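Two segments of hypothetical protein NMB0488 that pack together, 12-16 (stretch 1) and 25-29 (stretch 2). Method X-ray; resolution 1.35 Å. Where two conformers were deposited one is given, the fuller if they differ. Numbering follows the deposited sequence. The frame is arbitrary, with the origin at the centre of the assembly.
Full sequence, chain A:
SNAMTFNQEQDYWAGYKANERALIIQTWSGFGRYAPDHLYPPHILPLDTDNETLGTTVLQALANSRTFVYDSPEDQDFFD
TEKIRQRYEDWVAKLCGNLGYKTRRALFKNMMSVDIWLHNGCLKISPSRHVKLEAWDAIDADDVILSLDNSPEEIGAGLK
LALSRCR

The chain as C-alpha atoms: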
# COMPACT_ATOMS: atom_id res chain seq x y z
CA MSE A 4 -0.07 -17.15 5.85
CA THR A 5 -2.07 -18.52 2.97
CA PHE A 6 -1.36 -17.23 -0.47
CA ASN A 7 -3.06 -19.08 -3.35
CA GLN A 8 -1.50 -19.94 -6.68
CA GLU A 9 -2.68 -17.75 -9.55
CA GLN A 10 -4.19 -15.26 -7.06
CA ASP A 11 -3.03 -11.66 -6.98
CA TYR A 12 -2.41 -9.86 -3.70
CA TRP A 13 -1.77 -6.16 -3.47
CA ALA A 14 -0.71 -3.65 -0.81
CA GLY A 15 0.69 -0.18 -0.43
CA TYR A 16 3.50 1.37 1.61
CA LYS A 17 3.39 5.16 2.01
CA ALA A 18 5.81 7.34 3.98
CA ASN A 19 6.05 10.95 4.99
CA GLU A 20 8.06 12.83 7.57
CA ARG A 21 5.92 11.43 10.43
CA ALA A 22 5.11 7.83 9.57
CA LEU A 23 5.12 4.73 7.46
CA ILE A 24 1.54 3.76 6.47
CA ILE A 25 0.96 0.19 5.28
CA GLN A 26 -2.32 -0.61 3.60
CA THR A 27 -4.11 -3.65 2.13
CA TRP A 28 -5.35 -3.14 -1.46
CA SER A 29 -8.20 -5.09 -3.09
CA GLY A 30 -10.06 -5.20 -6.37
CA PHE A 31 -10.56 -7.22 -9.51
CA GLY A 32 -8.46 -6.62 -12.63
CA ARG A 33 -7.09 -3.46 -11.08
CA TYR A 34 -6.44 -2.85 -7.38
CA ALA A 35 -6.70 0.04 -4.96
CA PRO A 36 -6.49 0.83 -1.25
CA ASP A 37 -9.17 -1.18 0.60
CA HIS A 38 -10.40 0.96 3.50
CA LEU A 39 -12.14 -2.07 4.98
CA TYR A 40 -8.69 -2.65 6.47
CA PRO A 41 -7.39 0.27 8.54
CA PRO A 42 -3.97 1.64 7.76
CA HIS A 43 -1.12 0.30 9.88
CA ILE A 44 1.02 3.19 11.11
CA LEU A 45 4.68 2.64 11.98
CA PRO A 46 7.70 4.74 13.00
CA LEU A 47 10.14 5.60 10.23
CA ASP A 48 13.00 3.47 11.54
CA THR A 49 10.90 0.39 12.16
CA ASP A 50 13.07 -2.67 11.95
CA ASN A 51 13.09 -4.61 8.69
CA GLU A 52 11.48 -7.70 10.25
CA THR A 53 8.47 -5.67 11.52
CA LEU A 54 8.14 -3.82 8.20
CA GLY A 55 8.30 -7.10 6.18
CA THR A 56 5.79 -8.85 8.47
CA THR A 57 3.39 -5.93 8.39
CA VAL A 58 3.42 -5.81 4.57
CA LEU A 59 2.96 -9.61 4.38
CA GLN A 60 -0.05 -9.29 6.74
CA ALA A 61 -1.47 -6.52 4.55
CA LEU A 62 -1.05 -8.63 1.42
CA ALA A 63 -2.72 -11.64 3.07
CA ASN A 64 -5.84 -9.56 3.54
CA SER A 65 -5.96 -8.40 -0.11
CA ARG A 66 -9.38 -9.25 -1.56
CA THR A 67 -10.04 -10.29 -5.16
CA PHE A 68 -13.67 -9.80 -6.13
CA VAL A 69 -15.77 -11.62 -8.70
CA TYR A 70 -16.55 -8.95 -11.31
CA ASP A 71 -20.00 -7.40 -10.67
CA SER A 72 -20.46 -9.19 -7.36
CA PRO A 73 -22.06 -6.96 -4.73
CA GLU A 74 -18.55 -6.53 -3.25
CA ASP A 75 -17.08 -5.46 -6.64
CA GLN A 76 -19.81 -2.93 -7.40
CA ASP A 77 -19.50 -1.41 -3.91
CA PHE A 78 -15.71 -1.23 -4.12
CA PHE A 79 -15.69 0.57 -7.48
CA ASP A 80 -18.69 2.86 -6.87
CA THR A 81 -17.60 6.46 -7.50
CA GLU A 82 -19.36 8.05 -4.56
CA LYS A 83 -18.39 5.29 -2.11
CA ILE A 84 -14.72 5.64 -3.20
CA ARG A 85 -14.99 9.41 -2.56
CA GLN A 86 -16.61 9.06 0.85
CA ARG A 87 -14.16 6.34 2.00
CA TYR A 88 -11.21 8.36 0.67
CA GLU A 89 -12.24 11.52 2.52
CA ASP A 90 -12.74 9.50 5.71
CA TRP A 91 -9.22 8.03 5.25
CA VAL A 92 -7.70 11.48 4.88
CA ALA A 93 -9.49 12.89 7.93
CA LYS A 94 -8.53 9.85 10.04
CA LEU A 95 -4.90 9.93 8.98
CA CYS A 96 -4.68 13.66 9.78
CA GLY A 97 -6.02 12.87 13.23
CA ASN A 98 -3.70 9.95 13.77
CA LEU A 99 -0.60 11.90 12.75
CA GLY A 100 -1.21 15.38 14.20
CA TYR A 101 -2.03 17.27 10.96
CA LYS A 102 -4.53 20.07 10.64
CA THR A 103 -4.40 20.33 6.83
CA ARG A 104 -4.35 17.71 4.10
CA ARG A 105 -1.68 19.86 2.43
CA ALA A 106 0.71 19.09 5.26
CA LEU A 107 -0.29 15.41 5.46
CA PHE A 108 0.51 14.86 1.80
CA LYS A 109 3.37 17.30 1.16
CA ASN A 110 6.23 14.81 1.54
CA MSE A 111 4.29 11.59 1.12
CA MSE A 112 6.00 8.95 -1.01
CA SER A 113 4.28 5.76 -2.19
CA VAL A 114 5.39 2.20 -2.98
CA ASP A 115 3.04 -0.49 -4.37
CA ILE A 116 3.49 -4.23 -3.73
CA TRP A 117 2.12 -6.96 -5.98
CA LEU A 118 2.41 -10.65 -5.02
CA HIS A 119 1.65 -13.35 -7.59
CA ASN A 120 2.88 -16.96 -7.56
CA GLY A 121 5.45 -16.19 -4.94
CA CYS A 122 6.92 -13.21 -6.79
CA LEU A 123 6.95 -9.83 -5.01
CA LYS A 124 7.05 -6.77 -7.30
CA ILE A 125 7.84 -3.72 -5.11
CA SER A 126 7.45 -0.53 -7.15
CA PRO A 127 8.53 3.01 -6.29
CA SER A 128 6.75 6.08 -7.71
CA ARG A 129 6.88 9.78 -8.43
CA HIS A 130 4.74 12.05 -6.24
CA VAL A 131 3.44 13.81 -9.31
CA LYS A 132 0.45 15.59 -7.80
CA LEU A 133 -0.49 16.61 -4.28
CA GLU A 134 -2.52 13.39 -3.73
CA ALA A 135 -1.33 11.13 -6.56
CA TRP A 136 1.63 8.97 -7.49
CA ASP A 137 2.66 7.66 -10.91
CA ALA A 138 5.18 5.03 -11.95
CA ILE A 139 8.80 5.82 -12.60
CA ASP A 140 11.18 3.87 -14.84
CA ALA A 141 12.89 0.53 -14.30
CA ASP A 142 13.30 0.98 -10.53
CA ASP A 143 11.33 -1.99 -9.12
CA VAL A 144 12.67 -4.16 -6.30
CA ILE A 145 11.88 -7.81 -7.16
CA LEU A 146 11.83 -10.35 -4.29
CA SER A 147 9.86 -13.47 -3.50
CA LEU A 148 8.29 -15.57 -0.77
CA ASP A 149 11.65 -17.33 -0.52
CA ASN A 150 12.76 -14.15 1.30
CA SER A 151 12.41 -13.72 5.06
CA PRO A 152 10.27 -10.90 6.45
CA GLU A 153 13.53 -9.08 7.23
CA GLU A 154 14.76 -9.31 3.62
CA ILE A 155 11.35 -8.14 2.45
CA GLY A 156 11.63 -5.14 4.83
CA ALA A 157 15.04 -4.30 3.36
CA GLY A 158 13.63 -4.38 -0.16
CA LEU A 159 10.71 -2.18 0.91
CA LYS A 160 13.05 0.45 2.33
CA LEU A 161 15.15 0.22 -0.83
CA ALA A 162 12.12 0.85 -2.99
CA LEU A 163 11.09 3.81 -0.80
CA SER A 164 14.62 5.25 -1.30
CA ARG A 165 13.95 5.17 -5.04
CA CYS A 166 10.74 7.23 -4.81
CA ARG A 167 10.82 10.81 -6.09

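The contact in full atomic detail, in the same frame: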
# COMPACT_ATOMS: atom_id res chain seq x y z
N TYR A 12 -2.26 -10.59 -4.95
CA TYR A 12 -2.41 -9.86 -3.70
C TYR A 12 -1.70 -8.54 -3.85
O TYR A 12 -0.57 -8.50 -4.36
CB TYR A 12 -1.81 -10.66 -2.53
CG TYR A 12 -2.38 -12.06 -2.39
CD1 TYR A 12 -3.41 -12.29 -1.50
CD2 TYR A 12 -1.94 -13.10 -3.19
CE1 TYR A 12 -3.98 -13.58 -1.37
CE2 TYR A 12 -2.49 -14.38 -3.07
CZ TYR A 12 -3.50 -14.59 -2.16
OH TYR A 12 -4.06 -15.85 -2.02
N TRP A 13 -2.34 -7.48 -3.36
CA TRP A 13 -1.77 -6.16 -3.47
C TRP A 13 -1.78 -5.40 -2.14
O TRP A 13 -2.68 -5.59 -1.30
CB TRP A 13 -2.55 -5.34 -4.50
CG TRP A 13 -2.30 -5.68 -5.93
CD1 TRP A 13 -2.87 -6.71 -6.64
CD2 TRP A 13 -1.50 -4.93 -6.86
NE1 TRP A 13 -2.45 -6.64 -7.96
CE2 TRP A 13 -1.59 -5.59 -8.11
CE3 TRP A 13 -0.68 -3.80 -6.74
CZ2 TRP A 13 -0.93 -5.11 -9.24
CZ3 TRP A 13 -0.02 -3.34 -7.87
CH2 TRP A 13 -0.16 -3.98 -9.12
N ALA A 14 -0.80 -4.49 -2.00
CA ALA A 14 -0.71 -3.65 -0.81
C ALA A 14 0.05 -2.40 -1.14
O ALA A 14 0.69 -2.31 -2.18
CB ALA A 14 -0.02 -4.38 0.39
N GLY A 15 -0.04 -1.42 -0.25
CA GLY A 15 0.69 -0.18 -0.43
C GLY A 15 1.51 0.19 0.80
O GLY A 15 1.17 -0.21 1.93
N TYR A 16 2.55 0.97 0.57
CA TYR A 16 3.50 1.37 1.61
C TYR A 16 3.80 2.83 1.33
O TYR A 16 4.53 3.15 0.37
CB TYR A 16 4.77 0.48 1.55
CG TYR A 16 5.95 0.93 2.38
CD1 TYR A 16 5.84 1.13 3.75
CD2 TYR A 16 7.21 1.09 1.81
CE1 TYR A 16 6.97 1.51 4.52
CE2 TYR A 16 8.33 1.49 2.56
CZ TYR A 16 8.19 1.70 3.91
OH TYR A 16 9.29 2.07 4.66
N ILE A 25 1.04 1.41 6.07
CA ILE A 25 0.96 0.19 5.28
C ILE A 25 -0.52 -0.15 5.12
O ILE A 25 -1.31 -0.11 6.08
CB ILE A 25 1.67 -0.98 5.97
CG1 ILE A 25 3.15 -0.70 6.17
CG2 ILE A 25 1.44 -2.26 5.19
CD1 ILE A 25 3.80 -0.09 5.10
N GLN A 26 -0.91 -0.46 3.89
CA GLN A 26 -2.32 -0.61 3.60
C GLN A 26 -2.60 -1.82 2.70
O GLN A 26 -1.99 -1.94 1.64
CB GLN A 26 -2.76 0.68 2.86
CG GLN A 26 -4.20 0.75 2.39
CD GLN A 26 -5.14 0.79 3.57
OE1 GLN A 26 -5.01 1.65 4.45
NE2 GLN A 26 -6.08 -0.12 3.59
N THR A 27 -3.59 -2.63 3.06
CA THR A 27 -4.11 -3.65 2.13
C THR A 27 -4.83 -3.00 0.94
O THR A 27 -5.57 -2.04 1.13
CB THR A 27 -5.14 -4.53 2.87
OG1 THR A 27 -4.44 -5.27 3.87
CG2 THR A 27 -5.82 -5.55 1.92
N TRP A 28 -4.59 -3.53 -0.26
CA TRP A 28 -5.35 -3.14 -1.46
C TRP A 28 -6.21 -4.33 -1.89
O TRP A 28 -5.87 -5.50 -1.63
CB TRP A 28 -4.36 -2.82 -2.58
CG TRP A 28 -3.65 -1.51 -2.47
CD1 TRP A 28 -3.32 -0.81 -1.32
CD2 TRP A 28 -3.10 -0.77 -3.55
NE1 TRP A 28 -2.64 0.35 -1.64
CE2 TRP A 28 -2.48 0.39 -2.99
CE3 TRP A 28 -3.09 -0.95 -4.94
CZ2 TRP A 28 -1.88 1.36 -3.79
CZ3 TRP A 28 -2.46 0.02 -5.73
CH2 TRP A 28 -1.87 1.16 -5.14
N SER A 29 -7.32 -4.05 -2.58
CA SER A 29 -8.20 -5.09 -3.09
C SER A 29 -8.73 -4.66 -4.44
O SER A 29 -8.46 -3.54 -4.90
CB SER A 29 -9.38 -5.30 -2.12
OG SER A 29 -8.91 -5.77 -0.85

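Residues 12-16 and 25-29 are neighbouring antiparallel strands of one sheet, each a segment of a longer strand; their axes come within 4.4 Å, and their N-to-C directions make an angle of 147°, well short of a perfectly antiparallel 180°. The register pairs Ala 14 with Thr 27, Gly 15 with Gln 26 and Tyr 16 with Ile 25. Gly 15 and Gln 26 form the hydrogen-bonded pair at the heart of the ladder: Gly 15 N donates to Gln 26 O at 2.8 Å, and Gln 26 N returns a bond to Gly 15 O at 2.9 Å, both nearly straight, with angles at hydrogen of 163° and 160°. Trp 28 N adds a third bond, to Trp 13 O, at 3.0 Å. On either side of Gly 15, Ala 14 and Tyr 16 sit in non-hydrogen-bonded pairs, where the backbones draw closer: the CA atoms of Ala 14 and Thr 27 are 4.5 Å apart, against 5.0 Å for those of Gly 15 and Gln 26. Carbonyl oxygens also meet alpha carbons here; Gly 15 O accepts a CA-H...O contact from Ile 25 CA at 3.4 Å.

The side chains alternate between the two faces of the sheet. Trp 13, Gln 26 and Trp 28 share one face. The two tryptophans begin side by side, with Trp 13 CB 3.6 Å from Trp 28 CB, and have nearly the same chi1 (-75° and -76°, both m), but their chi2 angles of 82° and 29° turn the indoles differently. Their rings meet obliquely. The Trp 28 indole reaches back across the neighbouring strand and lays one face over the backbone of Ala 14, with Trp 28 CD1 3.7 Å from Ala 14 C. The same ring also reaches Gly 15, where Trp 28 NE1 lies 3.4 Å from Gly 15 N; both are donors, so this is packing without a hydrogen bond. Glycine suits this place because a CB on Gly 15 would point to the same face and lie about 2.6 Å from Trp 28 NE1, a clash. Gln 26 starts on this face too, but its end leads away from the first strand, and Gln 26 NE2 donates to Thr 27 O at 3.2 Å within its own strand.

Ala 14, Tyr 16, Ile 25 and Thr 27 occupy the opposite face. The end of the Ile 25 side chain comes nearer the first strand than its CA-to-CB direction suggests, and meets the edge of the Tyr 16 ring, Ile 25 CD1 lying only 2.7 Å from Tyr 16 CD1. That is too short for a relaxed carbon-carbon contact; Tyr 16 was deposited in two conformers, of which this is one. The Ala 14 methyl does not touch the Thr 27 side chain; Ala 14 CB lies 3.4 Å from Gln 26 O. Thr 27 OG1 is hydrogen-bonded elsewhere in the structure. In all, 378 Å² is buried between the strands, with Trp 28 covered most; Tyr 12 and Ser 29 contribute nothing.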